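Local coordinates for protein OXA-46 oxacillinase (Pseudomonas aeruginosa, PDB 3IF6) that probably hydrolyses the amide bond of beta-lactam antibiotics to substituted beta-amino acids, as a serine enzyme of the class D beta-lactamase family, at residues G42-A47 against R254-S259. Numbering follows the deposited sequence.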
# COMPACT_ATOMS: atom_id res chain seq x y z
N GLY B 42 26.82 12.63 3.89
CA GLY B 42 26.50 11.28 3.51
C GLY B 42 26.38 11.03 2.02
O GLY B 42 27.09 11.62 1.22
N ALA B 43 25.46 10.13 1.66
CA ALA B 43 25.36 9.63 0.30
C ALA B 43 23.93 9.25 -0.06
O ALA B 43 23.16 8.78 0.77
CB ALA B 43 26.29 8.42 0.10
N ILE B 44 23.60 9.44 -1.33
CA ILE B 44 22.36 8.94 -1.88
C ILE B 44 22.62 8.21 -3.21
O ILE B 44 23.45 8.64 -4.00
CB ILE B 44 21.32 10.08 -2.05
CG1 ILE B 44 19.90 9.51 -2.32
CG2 ILE B 44 21.78 11.06 -3.12
CD1 ILE B 44 18.78 10.49 -2.02
N VAL B 45 21.95 7.08 -3.42
CA VAL B 45 21.76 6.51 -4.74
C VAL B 45 20.29 6.65 -5.10
O VAL B 45 19.41 6.14 -4.39
CB VAL B 45 22.10 5.03 -4.78
CG1 VAL B 45 21.87 4.49 -6.17
CG2 VAL B 45 23.53 4.77 -4.35
N ILE B 46 19.99 7.34 -6.19
CA ILE B 46 18.65 7.18 -6.75
C ILE B 46 18.53 6.59 -8.17
O ILE B 46 19.01 7.18 -9.15
CB ILE B 46 17.66 8.35 -6.47
CG1 ILE B 46 16.74 8.58 -7.68
CG2 ILE B 46 18.35 9.59 -5.91
CD1 ILE B 46 17.26 9.52 -8.64
N ALA B 47 17.89 5.41 -8.22
CA ALA B 47 17.57 4.68 -9.44
C ALA B 47 16.21 5.09 -10.00
O ALA B 47 15.19 4.48 -9.69
CB ALA B 47 17.60 3.19 -9.17
N ARG B 254 14.04 13.83 0.13
CA ARG B 254 12.80 14.39 -0.41
C ARG B 254 13.08 15.61 -1.27
O ARG B 254 12.43 15.77 -2.30
CB ARG B 254 11.87 14.84 0.69
CG ARG B 254 11.07 13.76 1.29
CD ARG B 254 9.97 14.37 2.13
NE ARG B 254 9.14 13.32 2.69
CZ ARG B 254 7.93 12.97 2.23
NH1 ARG B 254 7.37 13.62 1.21
NH2 ARG B 254 7.27 11.98 2.83
N ALA B 255 14.01 16.48 -0.83
CA ALA B 255 14.40 17.64 -1.64
C ALA B 255 15.01 17.21 -2.99
O ALA B 255 14.70 17.79 -4.04
CB ALA B 255 15.34 18.56 -0.88
N ILE B 256 15.86 16.19 -2.95
CA ILE B 256 16.39 15.58 -4.16
C ILE B 256 15.23 14.96 -5.01
O ILE B 256 15.07 15.33 -6.17
CB ILE B 256 17.50 14.58 -3.82
CG1 ILE B 256 18.64 15.32 -3.11
CG2 ILE B 256 17.99 13.82 -5.08
CD1 ILE B 256 19.67 14.41 -2.44
N LEU B 257 14.40 14.09 -4.42
CA LEU B 257 13.24 13.55 -5.14
C LEU B 257 12.37 14.64 -5.77
O LEU B 257 11.91 14.46 -6.90
CB LEU B 257 12.38 12.64 -4.28
CG LEU B 257 13.00 11.36 -3.72
CD1 LEU B 257 12.12 10.86 -2.58
CD2 LEU B 257 13.29 10.27 -4.77
N ARG B 258 12.16 15.75 -5.07
CA ARG B 258 11.38 16.84 -5.67
C ARG B 258 12.10 17.53 -6.85
O ARG B 258 11.46 17.82 -7.85
CB ARG B 258 10.83 17.83 -4.64
CG ARG B 258 9.38 17.48 -4.16
CD ARG B 258 8.71 18.57 -3.28
NE ARG B 258 9.50 18.80 -2.07
CZ ARG B 258 9.23 18.34 -0.85
NH1 ARG B 258 8.12 17.63 -0.62
NH2 ARG B 258 10.06 18.61 0.16
N SER B 259 13.41 17.78 -6.75
CA SER B 259 14.17 18.38 -7.86
C SER B 259 14.09 17.57 -9.19
O SER B 259 13.90 18.16 -10.27
CB SER B 259 15.62 18.70 -7.47
OG SER B 259 16.40 17.53 -7.35
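Ile256 reaches from the helix 247-259 to meet Ile44 and Ile46 of the strand 42-48, joining the C-terminal helix to the central sheet of the serine beta-lactamase fold. The main meeting is tip to tip: CD1 of Ile256 sits 4.0 Å from CG2 of Ile44, and the same methyl is equally near CD1 of Ile44, so it rests between the two arms of that side chain. The first torsion aims both arms at the helix: CG1 of Ile44 lies opposite the backbone N (chi1 -167°), which leaves CG2 between N and the carbonyl carbon. Two residues on along the strand, the contact changes from chain end to branch: CG2 of Ile46 lies 4.3 Å from CG2 of Ile256, a looser touch. CD2 of Leu257 comes no nearer than 4.8 Å to CG1 of Ile46, beyond close packing, and the side chain also rests on Val231 of the neighbouring strand 229-238. The seam is wholly apolar and buried; Phe35 and Trp31 also pack on Ile44, while Phe34 packs on Ile256. Val45, by alternation, faces His169 and Ile172 of the helix 168-179 across the sheet. On the helix itself, Ser259 OG donates a 2.8 Å hydrogen bond back to Ile256 O, meeting one lone pair of that oxygen within the plane of the carbonyl group, the C=O...OG angle being 125°.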